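Local coordinates for protein aldehyde reductase YahK (Escherichia coli, PDB 1UUF) that catalyses the NADPH-dependent reduction of a wide range of aldehydes to primary alcohols, using a catalytic zinc ion and carrying a second zinc, at residues 58-63 against 80-85; 173-178 against 332-337; 177-182 against 204-209. One frame throughout, in Å; residues are numbered along the deposited sequence.

Contact 1 of 3, residues 58-63 against 80-85; sequences GVCHSD and PGHEIV. With ZN (zinc ion), chain C.
The imidazole of H82 has D63 OD1 over the centre of one face and C60 SG at its edge, near the ring plane; S62 CB approaches CE1 obliquely, and the ring also stacks with Y134. C60 SG lies at the edge because it shares the catalytic zinc with the ring: H82 NE2 binds it at 2.2 Å and C60 SG at 2.4 Å. Water 2 and C178 complete the four ligands, and S62 OG hydrogen-bonds that water. C60 SG stands anti to its backbone N (chi1 179°), pointing at the metal while still accepting from S62 N at 3.4 Å. C60 is the N-cap of helix 61-68; its SG takes this capping bond, and with C60 N donating to D63 OD2 at 3.0 Å, C60 and D63 form a capping box. The D63 carboxylate also takes G81 N on OD1 at 3.1 Å, from the face opposite to C60 N. Water 1 donates to D63 OD2 and G58 O and accepts from H82 N, tying the carboxylate to the backbones of both segments. An alanine in place of D63 would probably leave C60 N and G81 N without their acceptor and free the two zinc-bearing loops to shift. G58 N donates to E83 O at 2.8 Å, while E83 OE1 lies 3.3 Å from G58 CA and forms a salt bridge with R359. The contact joins the end of strand 49-58 and the first turn of helix 61-68 to the loop entering strand 84-91, with helix 344-352 and strand 359-363 packed against V59.

Contact 2 of 3, residues 173-178 against 332-337; sequences VAPLLC and IVADIE. With ZN (zinc ion), chain C.
V173 and P175 lie opposite V333 and A334, their CA atoms 5.3 Å apart for V173 and V333 and 6.2 Å for P175 and A334, and no hydrogen bond crosses between the segments. The pyrrolidine ring of P175 carries the contact: its CB meets A334 CB at 3.6 Å, and its CG reaches I336 CG2 at 3.9 Å. The I336 side chain crosses that ring at about a right angle, with CG2 anti to its own carbonyl carbon and CG1 between N and C (chi1 69°), which presents the methyl branch to the proline. L176 extends CD1 to within 3.9 Å of I332 O, and V173 CG2 touches V333 CG1 more loosely at 4.3 Å. Helix 176-189 has a wider, pi-type turn here, and C178 SG reaches from it to the catalytic zinc at 2.4 Å. A backbone bond between A334 and A172 joins the same two regions just beside the contact. With only methyl and methylene groups, and one carbonyl oxygen, meeting across it, the interface depends on shape rather than on directed bonds; the charged side chains of 332-337 pair elsewhere, D335 with K212 and E337 with R350.

Contact 3 of 3, residues 177-182 against 204-209; sequences LCAGIT and GGLGHM. With ZN (zinc ion), chain C.
L206 CG stands anti to its carbonyl carbon (chi1 -72°) and the chain then runs extended (chi2 176°), which brings CD2 over the backbone of A179; M209 CG likewise stands anti to its carbonyl carbon, which sets it beside A179, and the chain then bends at chi2 and chi3. L206 CD2 comes within 3.6 Å of A179 CA and also touches T182 CG2 at 3.9 Å, where the two side chains cross obliquely. A179 CB faces M209 CG at 4.2 Å, and M209 CG is equally near G180 N. A179 and G180 are the small residues at this crossing, where the axes of segments 177-182 and 205-209 come within 8.5 Å and cross at -54°. No hydrogen bond links the two segments; some polar groups are met within their own helix. C178 O accepts from both T182 N and T182 OG1, each at 2.8 Å, the hydroxyl lying above the carbonyl plane, which fixes the rotation of T182 and leaves its methyl facing L206. H208 ND1 donates to G205 O at 2.7 Å, with the acceptor close to the ring plane; NE2 accepts from D335 N, so the imidazole is held at both nitrogens. G204 and G207 belong to a glycine pattern consistent with the dinucleotide-binding turn of a Rossmann fold, expected in this NADPH-dependent family. The contact thus sets the helix that follows strand 197-201 of the parallel sheet against helix 176-189, which carries the zinc ligand C178, with helix 317-330 packed on I181 of that helix.

Contacts 1 and 3 are buried, contact 2 only partly so. All three include a ligand of the catalytic zinc: contact 1 supplies two, while contacts 2 and 3 share the third, on helix 176-189. Their chemistry follows their place. Contact 1, within the GroES-like domain, is polar, built from metal bonds, a carboxylate and ordered water; contacts 2 and 3 join their segments through apolar groups, with no hydrogen bond across. Contacts 1 and 2 reach the same mixed sheet, whereas contact 3 turns to the first helix of the nucleotide-binding region. E83 of contact 1 joins them, its OE2 probably hydrogen-bonded to A179 N in contact 3.

Contact 1 of 3, residues 58-63 against 80-85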
loop_
_atom_site.group_PDB
_atom_site.type_symbol
_atom_site.label_atom_id
_atom_site.label_comp_id
_atom_site.label_asym_id
_atom_site.label_seq_id
_atom_site.Cartn_x
_atom_site.Cartn_y
_atom_site.Cartn_z
ATOM N N GLY A 58 31.071 0.678 4.044
ATOM C CA GLY A 58 30.260 -0.434 4.500
ATOM C C GLY A 58 29.979 -1.392 3.358
ATOM O O GLY A 58 29.967 -0.994 2.193
ATOM N N VAL A 59 29.769 -2.661 3.687
ATOM C CA VAL A 59 29.485 -3.667 2.672
ATOM C C VAL A 59 27.984 -3.943 2.684
ATOM O O VAL A 59 27.429 -4.398 3.685
ATOM C CB VAL A 59 30.275 -4.960 2.948
ATOM C CG1 VAL A 59 29.989 -5.991 1.863
ATOM C CG2 VAL A 59 31.773 -4.644 3.002
ATOM N N CYS A 60 27.337 -3.651 1.559
ATOM C CA CYS A 60 25.891 -3.815 1.415
ATOM C C CYS A 60 25.545 -5.010 0.533
ATOM O O CYS A 60 26.323 -5.391 -0.341
ATOM C CB CYS A 60 25.291 -2.542 0.805
ATOM S SG CYS A 60 23.503 -2.600 0.533
ATOM N N HIS A 61 24.381 -5.605 0.764
ATOM C CA HIS A 61 23.968 -6.740 -0.049
ATOM C C HIS A 61 23.852 -6.333 -1.516
ATOM O O HIS A 61 23.971 -7.172 -2.409
ATOM C CB HIS A 61 22.640 -7.315 0.447
ATOM C CG HIS A 61 22.793 -8.325 1.542
ATOM N ND1 HIS A 61 23.055 -7.976 2.850
ATOM C CD2 HIS A 61 22.758 -9.679 1.515
ATOM C CE1 HIS A 61 23.176 -9.071 3.581
ATOM N NE2 HIS A 61 23.000 -10.118 2.795
ATOM N N SER A 62 23.625 -5.049 -1.772
ATOM C CA SER A 62 23.525 -4.597 -3.152
ATOM C C SER A 62 24.870 -4.723 -3.856
ATOM O O SER A 62 24.922 -4.886 -5.078
ATOM C CB SER A 62 23.031 -3.149 -3.220
ATOM O OG SER A 62 21.655 -3.077 -2.877
ATOM N N ASP A 63 25.959 -4.651 -3.090
ATOM C CA ASP A 63 27.294 -4.777 -3.670
ATOM C C ASP A 63 27.455 -6.210 -4.164
ATOM O O ASP A 63 27.897 -6.456 -5.285
ATOM C CB ASP A 63 28.390 -4.507 -2.631
ATOM C CG ASP A 63 28.317 -3.116 -2.032
ATOM O OD1 ASP A 63 27.737 -2.208 -2.664
ATOM O OD2 ASP A 63 28.870 -2.932 -0.925
ATOM N N PRO A 80 32.014 -1.990 -6.474
ATOM C CA PRO A 80 30.883 -1.696 -5.589
ATOM C C PRO A 80 31.241 -0.770 -4.434
ATOM O O PRO A 80 32.316 -0.168 -4.403
ATOM C CB PRO A 80 30.464 -3.079 -5.085
ATOM C CG PRO A 80 31.071 -4.044 -6.085
ATOM C CD PRO A 80 32.385 -3.412 -6.382
ATOM N N GLY A 81 30.318 -0.677 -3.484
ATOM C CA GLY A 81 30.522 0.156 -2.316
ATOM C C GLY A 81 29.794 1.480 -2.363
ATOM O O GLY A 81 30.090 2.324 -3.204
ATOM N N HIS A 82 28.827 1.669 -1.471
ATOM C CA HIS A 82 28.118 2.937 -1.426
ATOM C C HIS A 82 27.642 3.346 -0.034
ATOM O O HIS A 82 26.577 3.930 0.132
ATOM C CB HIS A 82 26.971 2.979 -2.452
ATOM C CG HIS A 82 25.954 1.890 -2.309
ATOM N ND1 HIS A 82 25.143 1.506 -3.357
ATOM C CD2 HIS A 82 25.579 1.137 -1.248
ATOM C CE1 HIS A 82 24.313 0.564 -2.946
ATOM N NE2 HIS A 82 24.559 0.322 -1.672
ATOM N N GLU A 83 28.462 3.015 0.960
ATOM C CA GLU A 83 28.238 3.370 2.359
ATOM C C GLU A 83 29.617 3.926 2.698
ATOM O O GLU A 83 30.381 3.350 3.472
ATOM C CB GLU A 83 27.906 2.133 3.201
ATOM C CG GLU A 83 26.594 1.461 2.796
ATOM C CD GLU A 83 26.102 0.445 3.815
ATOM O OE1 GLU A 83 26.945 -0.223 4.448
ATOM O OE2 GLU A 83 24.869 0.305 3.968
ATOM N N ILE A 84 29.908 5.063 2.074
ATOM C CA ILE A 84 31.196 5.748 2.154
ATOM C C ILE A 84 31.352 6.906 3.137
ATOM O O ILE A 84 30.510 7.798 3.196
ATOM C CB ILE A 84 31.558 6.300 0.749
ATOM C CG1 ILE A 84 31.568 5.157 -0.268
ATOM C CG2 ILE A 84 32.911 7.005 0.773
ATOM C CD1 ILE A 84 31.496 5.629 -1.716
ATOM N N VAL A 85 32.452 6.892 3.887
ATOM C CA VAL A 85 32.772 7.982 4.802
ATOM C C VAL A 85 34.256 8.281 4.647
ATOM O O VAL A 85 35.059 7.378 4.413
ATOM C CB VAL A 85 32.465 7.646 6.281
ATOM C CG1 VAL A 85 30.977 7.426 6.455
ATOM C CG2 VAL A 85 33.263 6.432 6.730
HETATM ZN ZN ZN C . 23.053 -0.420 -0.286
HETATM O O HOH W 1 28.219 -0.458 0.203
HETATM O O HOH W 2 21.234 -0.773 -1.633
#

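Contact 2 of 3, residues 173-178 against 332-337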
loop_
_atom_site.group_PDB
_atom_site.type_symbol
_atom_site.label_atom_id
_atom_site.label_comp_id
_atom_site.label_asym_id
_atom_site.label_seq_id
_atom_site.Cartn_x
_atom_site.Cartn_y
_atom_site.Cartn_z
ATOM N N VAL A 173 29.827 4.785 11.417
ATOM C CA VAL A 173 28.870 5.684 10.778
ATOM C C VAL A 173 28.627 5.269 9.320
ATOM O O VAL A 173 27.549 5.487 8.767
ATOM C CB VAL A 173 29.397 7.143 10.800
ATOM C CG1 VAL A 173 28.531 8.036 9.925
ATOM C CG2 VAL A 173 29.415 7.659 12.231
ATOM N N ALA A 174 29.637 4.652 8.714
ATOM C CA ALA A 174 29.565 4.242 7.318
ATOM C C ALA A 174 28.252 3.587 6.868
ATOM O O ALA A 174 27.629 4.047 5.915
ATOM C CB ALA A 174 30.753 3.335 6.984
ATOM N N PRO A 175 27.805 2.518 7.554
ATOM C CA PRO A 175 26.557 1.850 7.160
ATOM C C PRO A 175 25.307 2.736 7.175
ATOM O O PRO A 175 24.292 2.401 6.565
ATOM C CB PRO A 175 26.456 0.690 8.155
ATOM C CG PRO A 175 27.895 0.408 8.499
ATOM C CD PRO A 175 28.440 1.807 8.678
ATOM N N LEU A 176 25.369 3.864 7.871
ATOM C CA LEU A 176 24.220 4.754 7.922
ATOM C C LEU A 176 23.904 5.301 6.531
ATOM O O LEU A 176 22.750 5.582 6.218
ATOM C CB LEU A 176 24.488 5.919 8.880
ATOM C CG LEU A 176 24.690 5.572 10.360
ATOM C CD1 LEU A 176 24.857 6.856 11.166
ATOM C CD2 LEU A 176 23.499 4.789 10.871
ATOM N N LEU A 177 24.931 5.431 5.696
ATOM C CA LEU A 177 24.760 5.975 4.349
ATOM C C LEU A 177 23.841 5.189 3.412
ATOM O O LEU A 177 23.428 5.703 2.369
ATOM C CB LEU A 177 26.130 6.202 3.708
ATOM C CG LEU A 177 26.856 7.479 4.174
ATOM C CD1 LEU A 177 26.033 8.707 3.790
ATOM C CD2 LEU A 177 27.082 7.449 5.680
ATOM N N CYS A 178 23.538 3.942 3.759
ATOM C CA CYS A 178 22.594 3.161 2.961
ATOM C C CYS A 178 21.663 2.391 3.884
ATOM O O CYS A 178 20.466 2.663 3.924
ATOM C CB CYS A 178 23.275 2.178 2.010
ATOM S SG CYS A 178 22.002 1.288 1.027
ATOM N N ILE A 332 23.961 7.428 17.750
ATOM C CA ILE A 332 23.585 6.211 17.049
ATOM C C ILE A 332 24.563 5.871 15.934
ATOM O O ILE A 332 24.873 6.712 15.094
ATOM C CB ILE A 332 22.186 6.356 16.429
ATOM C CG1 ILE A 332 21.161 6.610 17.537
ATOM C CG2 ILE A 332 21.836 5.105 15.626
ATOM C CD1 ILE A 332 19.789 6.968 17.022
ATOM N N VAL A 333 25.049 4.636 15.944
ATOM C CA VAL A 333 25.963 4.147 14.919
ATOM C C VAL A 333 25.607 2.692 14.658
ATOM O O VAL A 333 24.834 2.093 15.409
ATOM C CB VAL A 333 27.446 4.210 15.362
ATOM C CG1 VAL A 333 27.841 5.641 15.649
ATOM C CG2 VAL A 333 27.670 3.335 16.584
ATOM N N ALA A 334 26.169 2.127 13.597
ATOM C CA ALA A 334 25.912 0.734 13.263
ATOM C C ALA A 334 26.860 -0.153 14.062
ATOM O O ALA A 334 27.917 0.304 14.495
ATOM C CB ALA A 334 26.138 0.506 11.770
ATOM N N ASP A 335 26.468 -1.406 14.277
ATOM C CA ASP A 335 27.325 -2.362 14.976
ATOM C C ASP A 335 28.088 -2.998 13.825
ATOM O O ASP A 335 27.490 -3.619 12.949
ATOM C CB ASP A 335 26.495 -3.410 15.716
ATOM C CG ASP A 335 25.597 -2.796 16.771
ATOM O OD1 ASP A 335 26.009 -1.796 17.391
ATOM O OD2 ASP A 335 24.486 -3.320 16.988
ATOM N N ILE A 336 29.407 -2.856 13.833
ATOM C CA ILE A 336 30.199 -3.345 12.715
ATOM C C ILE A 336 31.339 -4.297 13.019
ATOM O O ILE A 336 31.735 -4.488 14.169
ATOM C CB ILE A 336 30.819 -2.156 11.957
ATOM C CG1 ILE A 336 31.896 -1.496 12.830
ATOM C CG2 ILE A 336 29.747 -1.123 11.633
ATOM C CD1 ILE A 336 32.682 -0.398 12.135
ATOM N N GLU A 337 31.857 -4.892 11.949
ATOM C CA GLU A 337 33.008 -5.773 12.022
ATOM C C GLU A 337 33.921 -5.257 10.925
ATOM O O GLU A 337 33.597 -5.349 9.740
ATOM C CB GLU A 337 32.654 -7.229 11.739
ATOM C CG GLU A 337 33.863 -8.142 11.919
ATOM C CD GLU A 337 33.534 -9.606 11.776
ATOM O OE1 GLU A 337 32.426 -10.007 12.192
ATOM O OE2 GLU A 337 34.394 -10.358 11.266
HETATM ZN ZN ZN C . 23.053 -0.420 -0.286
HETATM O O HOH W 2 21.234 -0.773 -1.633
#

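Contact 3 of 3, residues 177-182 against 204-209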
loop_
_atom_site.group_PDB
_atom_site.type_symbol
_atom_site.label_atom_id
_atom_site.label_comp_id
_atom_site.label_asym_id
_atom_site.label_seq_id
_atom_site.Cartn_x
_atom_site.Cartn_y
_atom_site.Cartn_z
ATOM N N LEU A 177 24.931 5.431 5.696
ATOM C CA LEU A 177 24.760 5.975 4.349
ATOM C C LEU A 177 23.841 5.189 3.412
ATOM O O LEU A 177 23.428 5.703 2.369
ATOM C CB LEU A 177 26.130 6.202 3.708
ATOM C CG LEU A 177 26.856 7.479 4.174
ATOM C CD1 LEU A 177 26.033 8.707 3.790
ATOM C CD2 LEU A 177 27.082 7.449 5.680
ATOM N N CYS A 178 23.538 3.942 3.759
ATOM C CA CYS A 178 22.594 3.161 2.961
ATOM C C CYS A 178 21.663 2.391 3.884
ATOM O O CYS A 178 20.466 2.663 3.924
ATOM C CB CYS A 178 23.275 2.178 2.010
ATOM S SG CYS A 178 22.002 1.288 1.027
ATOM N N ALA A 179 22.210 1.437 4.634
ATOM C CA ALA A 179 21.389 0.655 5.549
ATOM C C ALA A 179 20.614 1.589 6.469
ATOM O O ALA A 179 19.428 1.382 6.730
ATOM C CB ALA A 179 22.261 -0.284 6.370
ATOM N N GLY A 180 21.286 2.628 6.954
ATOM C CA GLY A 180 20.624 3.564 7.845
ATOM C C GLY A 180 19.481 4.325 7.196
ATOM O O GLY A 180 18.336 4.245 7.643
ATOM N N ILE A 181 19.772 5.060 6.131
ATOM C CA ILE A 181 18.724 5.842 5.487
ATOM C C ILE A 181 17.603 4.972 4.914
ATOM O O ILE A 181 16.442 5.378 4.908
ATOM C CB ILE A 181 19.312 6.767 4.389
ATOM C CG1 ILE A 181 18.208 7.642 3.791
ATOM C CG2 ILE A 181 19.991 5.941 3.316
ATOM C CD1 ILE A 181 17.521 8.560 4.793
ATOM N N THR A 182 17.941 3.770 4.451
ATOM C CA THR A 182 16.930 2.875 3.890
ATOM C C THR A 182 15.835 2.564 4.908
ATOM O O THR A 182 14.675 2.363 4.540
ATOM C CB THR A 182 17.576 1.567 3.391
ATOM O OG1 THR A 182 18.401 1.870 2.261
ATOM C CG2 THR A 182 16.517 0.549 2.978
ATOM N N GLY A 204 19.072 -8.385 10.391
ATOM C CA GLY A 204 20.327 -8.355 9.662
ATOM C C GLY A 204 20.863 -6.937 9.602
ATOM O O GLY A 204 20.592 -6.141 10.495
ATOM N N GLY A 205 21.618 -6.616 8.555
ATOM C CA GLY A 205 22.169 -5.276 8.415
ATOM C C GLY A 205 21.106 -4.193 8.464
ATOM O O GLY A 205 21.227 -3.221 9.210
ATOM N N LEU A 206 20.058 -4.364 7.662
ATOM C CA LEU A 206 18.962 -3.403 7.618
ATOM C C LEU A 206 18.137 -3.480 8.890
ATOM O O LEU A 206 17.789 -2.459 9.480
ATOM C CB LEU A 206 18.052 -3.683 6.421
ATOM C CG LEU A 206 18.587 -3.363 5.026
ATOM C CD1 LEU A 206 17.574 -3.807 3.982
ATOM C CD2 LEU A 206 18.844 -1.867 4.908
ATOM N N GLY A 207 17.818 -4.702 9.299
ATOM C CA GLY A 207 17.018 -4.893 10.493
ATOM C C GLY A 207 17.597 -4.269 11.750
ATOM O O GLY A 207 16.875 -3.626 12.518
ATOM N N HIS A 208 18.894 -4.449 11.977
ATOM C CA HIS A 208 19.489 -3.893 13.183
ATOM C C HIS A 208 19.413 -2.366 13.194
ATOM O O HIS A 208 19.254 -1.762 14.256
ATOM C CB HIS A 208 20.925 -4.438 13.383
ATOM C CG HIS A 208 22.027 -3.502 12.986
ATOM N ND1 HIS A 208 22.317 -3.195 11.675
ATOM C CD2 HIS A 208 22.964 -2.871 13.734
ATOM C CE1 HIS A 208 23.386 -2.420 11.630
ATOM N NE2 HIS A 208 23.799 -2.208 12.867
ATOM N N MET A 209 19.475 -1.739 12.021
ATOM C CA MET A 209 19.368 -0.282 11.958
ATOM C C MET A 209 17.915 0.132 12.158
ATOM O O MET A 209 17.632 1.162 12.770
ATOM C CB MET A 209 19.862 0.261 10.613
ATOM C CG MET A 209 21.375 0.308 10.463
ATOM S SD MET A 209 22.231 1.038 11.888
ATOM C CE MET A 209 21.294 2.539 12.181
HETATM ZN ZN ZN C . 23.053 -0.420 -0.286
HETATM O O HOH W 2 21.234 -0.773 -1.633
#